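Local coordinates for putative gdp-fucose protein o-fucosyltransferase 1 (Caenorhabditis elegans, PDB 3ZY2) that is a putative protein O-fucosyltransferase of the GT-B clan, modelled here with bound guanosine-5'-diphosphate, at residues 9-17 with 167-178; 34-45 with 71-80. All coordinates share one frame; numbering follows the deposited sequence.

Overall arrangement
Sheet building from segments far apart in sequence is illustrated by this chain. From the N terminus, strand 10-13 runs into helix 20-37, which leads to strand 40-42. After a small antiparallel pair, 46-48 and 55-57, and two short helices, the chain returns as strand 74-75; contact 2 closes this smaller loop by pairing it with 40-42 and includes the end of helix 20-37 and the first turn of helix 77-88. Strands 95-98 and 135-138 of the same sheet follow before strand 168-171 comes back beside 10-13 and closes contact 1. The larger loop thus encloses the smaller. Ile11 joins the two contacts through probable backbone bonds to Thr40 and Val42, giving the parallel order 74-75, 40-42, 10-13, 168-171.

Contact 1 of 2, residues 9-17 with 167-178; sequences GYIVFCPCM and PVLAFSSAPAPF
Phe13 and Phe171 stand abreast on strands 10-13 and 168-171, the central pair of a six-stranded parallel sheet in one half of the GT-B fold. Phe13 CB rests 4.0 Å from Phe171 CB and also meets Pro175 CD. With chi1 at 80°, CG lies between the backbone N and the carbonyl carbon, and the ring runs on until CD2 is 3.7 Å from Ala174 CB, with CE2 touching the same methyl. On this face Ile11 CG2 reaches the edge of the Phe171 ring, 3.8 Å from CE1, while Pro175 CG covers one face of that ring. Across the sheet, Val12 CG1 touches both Val168 CG1 (3.6 Å) and Ala170 CB. Five backbone bonds join the strands, from Tyr10 N to Pro167 O (2.7 Å) through to Cys14 N and Phe171 O (3.0 Å). Beyond them, the Cys14-Cys16 disulfide lies by Ser172 O. Met17 SD lies obliquely off the Phe178 ring, 5.3 Å from its centroid, a Met-aromatic contact, while CE touches CG; the Phe178 side chain lies about 6 Å from bound guanosine-5'-diphosphate. Strand amides and carbonyls mostly pair with each other or with neighbouring strands, and Ser116 and Trp126 hold Ser172 OG, so such polar groups find partners despite their burial.

Contact 2 of 2, residues 34-45 with 71-80; sequences AKALDRTLVLPN and YTRVVTMQEF
Val42 presses its CG2 methyl over one face of the Phe80 ring, 3.4 Å from CD1, while its CG1 branch meets Met77 SD at 3.8 Å. Met77 gets there through a chain bent at chi2 and chi3, which also carries CE to within 3.6 Å of Leu43 O. On the other face of the sheet Leu43 CD2 packs on Val74 CG1, and Val68 of helix 65-68 adjoins both. These residues flank a short parallel pairing, 40-42 with the outermost strand 74-75, in which Leu41 N binds Arg73 O, and the Val75 backbone bonds to Leu41 O and Leu43 N. Strand 40-42 ends a beta-alpha-beta unit that begins with strand 10-13; its helix, 20-37, closes in a Schellman motif at Asp38. There the contact turns polar and more exposed. Arg73 sends NH1 (2.8 Å) and NH2 (3.1 Å) to Asp38 OD1, both from one face of a carboxylate turned 77° from the guanidinium; NH2 is also bridged to Asp6. The extended Lys35 chain lays CD over the Tyr71 ring; its NZ donates to Tyr71 O (2.9 Å) and makes an off-centre cation-pi contact with the ring. A water links Thr72 OG1 with the carbonyl oxygens of Arg39 and Arg73.

Contact 1 of 2, residues 9-17 with 167-178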
loop_
_atom_site.group_PDB
_atom_site.type_symbol
_atom_site.label_atom_id
_atom_site.label_comp_id
_atom_site.label_asym_id
_atom_site.label_seq_id
_atom_site.Cartn_x
_atom_site.Cartn_y
_atom_site.Cartn_z
ATOM N N GLY A 9 0.422 9.837 -23.908
ATOM C CA GLY A 9 1.445 9.472 -22.941
ATOM C C GLY A 9 1.579 7.979 -22.714
ATOM O O GLY A 9 1.018 7.156 -23.469
ATOM N N TYR A 10 2.326 7.650 -21.666
ATOM C CA TYR A 10 2.775 6.274 -21.393
ATOM C C TYR A 10 2.527 5.838 -19.963
ATOM O O TYR A 10 2.395 6.659 -19.048
ATOM C CB TYR A 10 4.282 6.136 -21.685
ATOM C CG TYR A 10 4.585 6.393 -23.127
ATOM C CD1 TYR A 10 4.749 7.709 -23.604
ATOM C CD2 TYR A 10 4.668 5.342 -24.042
ATOM C CE1 TYR A 10 4.996 7.952 -24.944
ATOM C CE2 TYR A 10 4.912 5.588 -25.379
ATOM C CZ TYR A 10 5.075 6.890 -25.820
ATOM O OH TYR A 10 5.320 7.084 -27.154
ATOM N N ILE A 11 2.482 4.523 -19.779
ATOM C CA ILE A 11 2.517 3.905 -18.461
ATOM C C ILE A 11 3.703 2.962 -18.431
ATOM O O ILE A 11 3.878 2.181 -19.364
ATOM C CB ILE A 11 1.224 3.104 -18.168
ATOM C CG1 ILE A 11 0.031 4.035 -17.991
ATOM C CG2 ILE A 11 1.374 2.211 -16.928
ATOM C CD1 ILE A 11 -1.296 3.331 -18.246
ATOM N N VAL A 12 4.488 3.026 -17.365
ATOM C CA VAL A 12 5.600 2.077 -17.150
ATOM C C VAL A 12 5.508 1.589 -15.716
ATOM O O VAL A 12 5.102 2.349 -14.819
ATOM C CB VAL A 12 6.994 2.702 -17.481
ATOM C CG1 VAL A 12 7.316 3.918 -16.594
ATOM C CG2 VAL A 12 8.098 1.634 -17.397
ATOM N N PHE A 13 5.817 0.316 -15.495
ATOM C CA PHE A 13 5.673 -0.254 -14.149
ATOM C C PHE A 13 6.635 -1.392 -13.925
ATOM O O PHE A 13 7.145 -1.998 -14.893
ATOM C CB PHE A 13 4.220 -0.730 -13.886
ATOM C CG PHE A 13 3.903 -2.074 -14.500
ATOM C CD1 PHE A 13 3.700 -2.198 -15.870
ATOM C CD2 PHE A 13 3.838 -3.215 -13.681
ATOM C CE1 PHE A 13 3.437 -3.458 -16.438
ATOM C CE2 PHE A 13 3.583 -4.489 -14.244
ATOM C CZ PHE A 13 3.380 -4.592 -15.616
ATOM N N CYS A 14 6.866 -1.672 -12.646
ATOM C CA CYS A 14 7.590 -2.857 -12.205
ATOM C C CYS A 14 6.610 -3.946 -11.785
ATOM O O CYS A 14 5.753 -3.681 -10.924
ATOM C CB CYS A 14 8.483 -2.545 -11.010
ATOM S SG CYS A 14 9.412 -4.021 -10.514
ATOM N N PRO A 15 6.754 -5.171 -12.349
ATOM C CA PRO A 15 6.004 -6.302 -11.814
ATOM C C PRO A 15 6.773 -6.783 -10.593
ATOM O O PRO A 15 7.454 -7.812 -10.627
ATOM C CB PRO A 15 6.044 -7.339 -12.947
ATOM C CG PRO A 15 7.239 -7.003 -13.754
ATOM C CD PRO A 15 7.682 -5.581 -13.425
ATOM N N CYS A 16 6.670 -6.005 -9.525
ATOM C CA CYS A 16 7.628 -6.093 -8.429
ATOM C C CYS A 16 7.168 -6.975 -7.287
ATOM O O CYS A 16 7.776 -6.973 -6.219
ATOM C CB CYS A 16 7.956 -4.682 -7.915
ATOM S SG CYS A 16 9.518 -3.964 -8.521
ATOM N N MET A 17 6.104 -7.725 -7.531
ATOM C CA MET A 17 5.607 -8.658 -6.540
ATOM C C MET A 17 5.607 -10.100 -7.012
ATOM O O MET A 17 5.003 -10.451 -8.024
ATOM C CB MET A 17 4.213 -8.278 -6.081
ATOM C CG MET A 17 3.737 -9.199 -5.005
ATOM S SD MET A 17 2.283 -8.612 -4.171
ATOM C CE MET A 17 1.077 -8.822 -5.458
ATOM N N PRO A 167 3.634 12.970 -18.994
ATOM C CA PRO A 167 3.752 12.146 -20.190
ATOM C C PRO A 167 3.895 10.662 -19.851
ATOM O O PRO A 167 3.536 9.809 -20.670
ATOM C CB PRO A 167 5.029 12.669 -20.858
ATOM C CG PRO A 167 5.766 13.401 -19.797
ATOM C CD PRO A 167 4.733 13.951 -18.888
ATOM N N VAL A 168 4.428 10.378 -18.666
ATOM C CA VAL A 168 4.683 8.993 -18.250
ATOM C C VAL A 168 4.187 8.776 -16.826
ATOM O O VAL A 168 4.663 9.418 -15.895
ATOM C CB VAL A 168 6.189 8.600 -18.340
ATOM C CG1 VAL A 168 6.384 7.143 -17.823
ATOM C CG2 VAL A 168 6.729 8.744 -19.768
ATOM N N LEU A 169 3.241 7.855 -16.639
ATOM C CA LEU A 169 2.859 7.442 -15.302
ATOM C C LEU A 169 3.739 6.257 -14.952
ATOM O O LEU A 169 3.735 5.260 -15.674
ATOM C CB LEU A 169 1.380 7.021 -15.252
ATOM C CG LEU A 169 0.195 7.986 -15.144
ATOM C CD1 LEU A 169 0.485 9.454 -15.523
ATOM C CD2 LEU A 169 -1.004 7.466 -15.901
ATOM N N ALA A 170 4.496 6.356 -13.866
ATOM C CA ALA A 170 5.435 5.305 -13.475
ATOM C C ALA A 170 5.074 4.708 -12.131
ATOM O O ALA A 170 5.029 5.413 -11.139
ATOM C CB ALA A 170 6.859 5.850 -13.451
ATOM N N PHE A 171 4.828 3.400 -12.101
ATOM C CA PHE A 171 4.359 2.701 -10.899
ATOM C C PHE A 171 5.392 1.667 -10.420
ATOM O O PHE A 171 5.764 0.758 -11.175
ATOM C CB PHE A 171 3.053 1.959 -11.208
ATOM C CG PHE A 171 1.926 2.826 -11.703
ATOM C CD1 PHE A 171 1.767 3.093 -13.074
ATOM C CD2 PHE A 171 0.959 3.314 -10.816
ATOM C CE1 PHE A 171 0.709 3.853 -13.533
ATOM C CE2 PHE A 171 -0.096 4.069 -11.277
ATOM C CZ PHE A 171 -0.225 4.366 -12.619
ATOM N N SER A 172 5.851 1.770 -9.178
ATOM C CA SER A 172 6.779 0.751 -8.681
ATOM C C SER A 172 6.044 -0.509 -8.255
ATOM O O SER A 172 6.639 -1.588 -8.184
ATOM C CB SER A 172 7.682 1.261 -7.555
ATOM O OG SER A 172 8.969 0.655 -7.653
ATOM N N SER A 173 4.745 -0.381 -8.011
ATOM C CA SER A 173 3.896 -1.548 -7.848
ATOM C C SER A 173 2.849 -1.577 -8.947
ATOM O O SER A 173 2.224 -0.567 -9.243
ATOM C CB SER A 173 3.219 -1.540 -6.487
ATOM O OG SER A 173 4.146 -1.925 -5.491
ATOM N N ALA A 174 2.636 -2.757 -9.517
ATOM C CA ALA A 174 1.709 -2.897 -10.635
ATOM C C ALA A 174 0.338 -2.338 -10.261
ATOM O O ALA A 174 -0.218 -2.738 -9.225
ATOM C CB ALA A 174 1.604 -4.365 -11.028
ATOM N N PRO A 175 -0.229 -1.438 -11.103
ATOM C CA PRO A 175 -1.547 -0.874 -10.798
ATOM C C PRO A 175 -2.667 -1.833 -11.201
ATOM O O PRO A 175 -3.477 -1.544 -12.108
ATOM C CB PRO A 175 -1.582 0.424 -11.625
ATOM C CG PRO A 175 -0.682 0.163 -12.760
ATOM C CD PRO A 175 0.420 -0.724 -12.223
ATOM N N ALA A 176 -2.690 -2.972 -10.516
ATOM C CA ALA A 176 -3.601 -4.069 -10.848
ATOM C C ALA A 176 -3.868 -4.907 -9.617
ATOM O O ALA A 176 -3.002 -5.046 -8.763
ATOM C CB ALA A 176 -2.984 -4.958 -11.908
ATOM N N PRO A 177 -5.056 -5.515 -9.531
ATOM C CA PRO A 177 -5.323 -6.411 -8.414
ATOM C C PRO A 177 -4.450 -7.649 -8.396
ATOM O O PRO A 177 -3.948 -8.100 -9.434
ATOM C CB PRO A 177 -6.775 -6.852 -8.656
ATOM C CG PRO A 177 -7.366 -5.792 -9.447
ATOM C CD PRO A 177 -6.271 -5.257 -10.326
ATOM N N PHE A 178 -4.258 -8.189 -7.201
ATOM C CA PHE A 178 -3.693 -9.501 -7.034
ATOM C C PHE A 178 -4.385 -10.183 -5.878
ATOM O O PHE A 178 -4.519 -9.588 -4.814
ATOM C CB PHE A 178 -2.195 -9.449 -6.742
ATOM C CG PHE A 178 -1.610 -10.806 -6.502
ATOM C CD1 PHE A 178 -1.262 -11.617 -7.581
ATOM C CD2 PHE A 178 -1.509 -11.323 -5.214
ATOM C CE1 PHE A 178 -0.745 -12.908 -7.386
ATOM C CE2 PHE A 178 -0.980 -12.607 -4.993
ATOM C CZ PHE A 178 -0.606 -13.409 -6.094
#

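Contact 2 of 2, residues 34-45 with 71-80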
loop_
_atom_site.group_PDB
_atom_site.type_symbol
_atom_site.label_atom_id
_atom_site.label_comp_id
_atom_site.label_asym_id
_atom_site.label_seq_id
_atom_site.Cartn_x
_atom_site.Cartn_y
_atom_site.Cartn_z
ATOM N N ALA A 34 -4.178 0.116 -18.791
ATOM C CA ALA A 34 -3.582 0.968 -19.827
ATOM C C ALA A 34 -4.578 1.237 -20.949
ATOM O O ALA A 34 -4.681 2.367 -21.431
ATOM C CB ALA A 34 -2.299 0.348 -20.390
ATOM N N LYS A 35 -5.317 0.207 -21.360
ATOM C CA LYS A 35 -6.302 0.362 -22.424
ATOM C C LYS A 35 -7.385 1.330 -21.968
ATOM O O LYS A 35 -7.798 2.212 -22.740
ATOM C CB LYS A 35 -6.905 -0.986 -22.825
ATOM C CG LYS A 35 -7.863 -0.895 -24.043
ATOM C CD LYS A 35 -8.362 -2.271 -24.411
ATOM C CE LYS A 35 -9.065 -2.282 -25.764
ATOM N NZ LYS A 35 -9.080 -3.666 -26.311
ATOM N N ALA A 36 -7.822 1.180 -20.718
ATOM C CA ALA A 36 -8.884 2.058 -20.186
ATOM C C ALA A 36 -8.426 3.511 -20.088
ATOM O O ALA A 36 -9.220 4.426 -20.366
ATOM C CB ALA A 36 -9.381 1.548 -18.845
ATOM N N LEU A 37 -7.164 3.731 -19.709
ATOM C CA LEU A 37 -6.608 5.089 -19.640
ATOM C C LEU A 37 -6.225 5.688 -20.998
ATOM O O LEU A 37 -5.913 6.889 -21.090
ATOM C CB LEU A 37 -5.402 5.167 -18.701
ATOM C CG LEU A 37 -5.621 5.335 -17.201
ATOM C CD1 LEU A 37 -4.343 5.824 -16.519
ATOM C CD2 LEU A 37 -6.769 6.277 -16.925
ATOM N N ASP A 38 -6.250 4.848 -22.031
ATOM C CA ASP A 38 -5.801 5.195 -23.379
ATOM C C ASP A 38 -4.373 5.747 -23.420
ATOM O O ASP A 38 -4.075 6.703 -24.131
ATOM C CB ASP A 38 -6.804 6.116 -24.098
ATOM C CG ASP A 38 -6.715 6.001 -25.610
ATOM O OD1 ASP A 38 -6.112 5.023 -26.117
ATOM O OD2 ASP A 38 -7.256 6.897 -26.301
ATOM N N ARG A 39 -3.483 5.101 -22.672
ATOM C CA ARG A 39 -2.067 5.397 -22.713
ATOM C C ARG A 39 -1.357 4.153 -23.237
ATOM O O ARG A 39 -1.807 3.023 -23.000
ATOM C CB ARG A 39 -1.537 5.706 -21.313
ATOM C CG ARG A 39 -1.833 7.140 -20.856
ATOM C CD ARG A 39 -1.262 7.376 -19.476
ATOM N NE ARG A 39 -1.498 8.756 -19.030
ATOM C CZ ARG A 39 -0.569 9.709 -18.983
ATOM N NH1 ARG A 39 0.690 9.461 -19.313
ATOM N NH2 ARG A 39 -0.896 10.919 -18.552
ATOM N N THR A 40 -0.249 4.371 -23.926
ATOM C CA THR A 40 0.593 3.267 -24.384
ATOM C C THR A 40 1.298 2.630 -23.193
ATOM O O THR A 40 1.844 3.337 -22.341
ATOM C CB THR A 40 1.633 3.756 -25.398
ATOM O OG1 THR A 40 0.953 4.228 -26.559
ATOM C CG2 THR A 40 2.541 2.607 -25.840
ATOM N N LEU A 41 1.265 1.291 -23.129
ATOM C CA LEU A 41 1.935 0.553 -22.063
ATOM C C LEU A 41 3.342 0.175 -22.471
ATOM O O LEU A 41 3.542 -0.479 -23.502
ATOM C CB LEU A 41 1.159 -0.708 -21.691
ATOM C CG LEU A 41 1.773 -1.524 -20.547
ATOM C CD1 LEU A 41 1.799 -0.693 -19.250
ATOM C CD2 LEU A 41 1.008 -2.843 -20.366
ATOM N N VAL A 42 4.318 0.571 -21.652
ATOM C CA VAL A 42 5.674 0.077 -21.789
ATOM C C VAL A 42 5.694 -1.359 -21.275
ATOM O O VAL A 42 5.304 -1.625 -20.138
ATOM C CB VAL A 42 6.710 0.929 -21.004
ATOM C CG1 VAL A 42 8.141 0.385 -21.217
ATOM C CG2 VAL A 42 6.599 2.433 -21.398
ATOM N N LEU A 43 6.113 -2.284 -22.135
ATOM C CA LEU A 43 6.083 -3.693 -21.759
ATOM C C LEU A 43 7.129 -3.933 -20.656
ATOM O O LEU A 43 8.285 -3.499 -20.766
ATOM C CB LEU A 43 6.312 -4.568 -22.994
ATOM C CG LEU A 43 5.183 -4.503 -24.028
ATOM C CD1 LEU A 43 5.669 -5.025 -25.383
ATOM C CD2 LEU A 43 3.972 -5.302 -23.558
ATOM N N PRO A 44 6.730 -4.583 -19.542
ATOM C CA PRO A 44 7.637 -4.717 -18.409
ATOM C C PRO A 44 8.765 -5.696 -18.683
ATOM O O PRO A 44 8.601 -6.626 -19.488
ATOM C CB PRO A 44 6.735 -5.303 -17.322
ATOM C CG PRO A 44 5.716 -6.108 -18.070
ATOM C CD PRO A 44 5.453 -5.298 -19.346
ATOM N N ASN A 45 9.906 -5.494 -18.037
ATOM C CA ASN A 45 10.847 -6.603 -17.873
ATOM C C ASN A 45 10.260 -7.515 -16.820
ATOM O O ASN A 45 9.780 -7.050 -15.756
ATOM C CB ASN A 45 12.192 -6.102 -17.386
ATOM C CG ASN A 45 12.950 -5.328 -18.449
ATOM O OD1 ASN A 45 12.861 -5.617 -19.664
ATOM N ND2 ASN A 45 13.726 -4.352 -17.996
ATOM N N TYR A 71 -4.336 -6.277 -28.399
ATOM C CA TYR A 71 -5.187 -5.901 -27.286
ATOM C C TYR A 71 -5.161 -4.400 -26.999
ATOM O O TYR A 71 -6.219 -3.767 -26.832
ATOM C CB TYR A 71 -4.850 -6.703 -26.019
ATOM C CG TYR A 71 -5.711 -6.266 -24.865
ATOM C CD1 TYR A 71 -7.093 -6.532 -24.861
ATOM C CD2 TYR A 71 -5.177 -5.522 -23.813
ATOM C CE1 TYR A 71 -7.895 -6.094 -23.826
ATOM C CE2 TYR A 71 -5.977 -5.081 -22.774
ATOM C CZ TYR A 71 -7.333 -5.369 -22.788
ATOM O OH TYR A 71 -8.117 -4.924 -21.746
ATOM N N THR A 72 -3.963 -3.829 -26.919
ATOM C CA THR A 72 -3.814 -2.415 -26.591
ATOM C C THR A 72 -2.478 -1.905 -27.121
ATOM O O THR A 72 -1.598 -2.707 -27.430
ATOM C CB THR A 72 -3.949 -2.198 -25.068
ATOM O OG1 THR A 72 -4.206 -0.815 -24.787
ATOM C CG2 THR A 72 -2.693 -2.705 -24.310
ATOM N N ARG A 73 -2.321 -0.583 -27.221
ATOM C CA ARG A 73 -1.052 -0.007 -27.645
ATOM C C ARG A 73 0.064 -0.275 -26.659
ATOM O O ARG A 73 -0.087 -0.031 -25.459
ATOM C CB ARG A 73 -1.157 1.499 -27.840
ATOM C CG ARG A 73 -2.120 1.891 -28.905
ATOM C CD ARG A 73 -1.908 3.344 -29.360
ATOM N NE ARG A 73 -2.016 4.320 -28.267
ATOM C CZ ARG A 73 -3.142 4.632 -27.631
ATOM N NH1 ARG A 73 -4.293 4.065 -27.974
ATOM N NH2 ARG A 73 -3.124 5.523 -26.654
ATOM N N VAL A 74 1.177 -0.765 -27.192
ATOM C CA VAL A 74 2.344 -1.129 -26.411
ATOM C C VAL A 74 3.630 -0.674 -27.099
ATOM O O VAL A 74 3.642 -0.455 -28.326
ATOM C CB VAL A 74 2.421 -2.677 -26.214
ATOM C CG1 VAL A 74 1.255 -3.196 -25.370
ATOM C CG2 VAL A 74 2.505 -3.409 -27.563
ATOM N N VAL A 75 4.690 -0.509 -26.304
ATOM C CA VAL A 75 6.061 -0.371 -26.815
ATOM C C VAL A 75 6.995 -1.234 -25.973
ATOM O O VAL A 75 6.759 -1.425 -24.773
ATOM C CB VAL A 75 6.591 1.091 -26.810
ATOM C CG1 VAL A 75 5.943 1.905 -27.922
ATOM C CG2 VAL A 75 6.467 1.740 -25.408
ATOM N N THR A 76 8.040 -1.761 -26.588
ATOM C CA THR A 76 9.044 -2.496 -25.818
ATOM C C THR A 76 9.794 -1.565 -24.866
ATOM O O THR A 76 9.838 -0.344 -25.073
ATOM C CB THR A 76 10.073 -3.188 -26.724
ATOM O OG1 THR A 76 10.773 -2.199 -27.502
ATOM C CG2 THR A 76 9.399 -4.204 -27.658
ATOM N N MET A 77 10.373 -2.139 -23.816
ATOM C CA MET A 77 11.236 -1.396 -22.900
ATOM C C MET A 77 12.427 -0.785 -23.656
ATOM O O MET A 77 12.820 0.351 -23.366
ATOM C CB MET A 77 11.714 -2.296 -21.747
ATOM C CG MET A 77 12.508 -1.538 -20.675
ATOM S SD MET A 77 11.528 -0.353 -19.766
ATOM C CE MET A 77 10.536 -1.479 -18.794
ATOM N N GLN A 78 12.983 -1.524 -24.617
ATOM C CA GLN A 78 14.111 -1.035 -25.414
ATOM C C GLN A 78 13.727 0.219 -26.212
ATOM O O GLN A 78 14.473 1.214 -26.196
ATOM C CB GLN A 78 14.692 -2.139 -26.322
ATOM C CG GLN A 78 15.703 -1.641 -27.356
ATOM C CD GLN A 78 16.469 -2.741 -28.082
ATOM O OE1 GLN A 78 16.057 -3.905 -28.126
ATOM N NE2 GLN A 78 17.605 -2.364 -28.669
ATOM N N GLU A 79 12.577 0.180 -26.891
ATOM C CA GLU A 79 12.110 1.360 -27.631
ATOM C C GLU A 79 11.835 2.525 -26.681
ATOM O O GLU A 79 12.220 3.666 -26.950
ATOM C CB GLU A 79 10.883 1.071 -28.515
ATOM C CG GLU A 79 10.369 2.337 -29.230
ATOM C CD GLU A 79 9.293 2.115 -30.300
ATOM O OE1 GLU A 79 8.931 0.961 -30.607
ATOM O OE2 GLU A 79 8.820 3.137 -30.861
ATOM N N PHE A 80 11.177 2.257 -25.561
ATOM C CA PHE A 80 10.855 3.313 -24.609
ATOM C C PHE A 80 12.136 3.989 -24.098
ATOM O O PHE A 80 12.259 5.221 -24.081
ATOM C CB PHE A 80 10.028 2.734 -23.444
ATOM C CG PHE A 80 9.630 3.757 -22.433
ATOM C CD1 PHE A 80 8.724 4.772 -22.763
ATOM C CD2 PHE A 80 10.157 3.717 -21.141
ATOM C CE1 PHE A 80 8.373 5.722 -21.834
ATOM C CE2 PHE A 80 9.805 4.661 -20.196
ATOM C CZ PHE A 80 8.908 5.676 -20.538
HETATM O O HOH W 1 -2.246 0.493 -23.859
#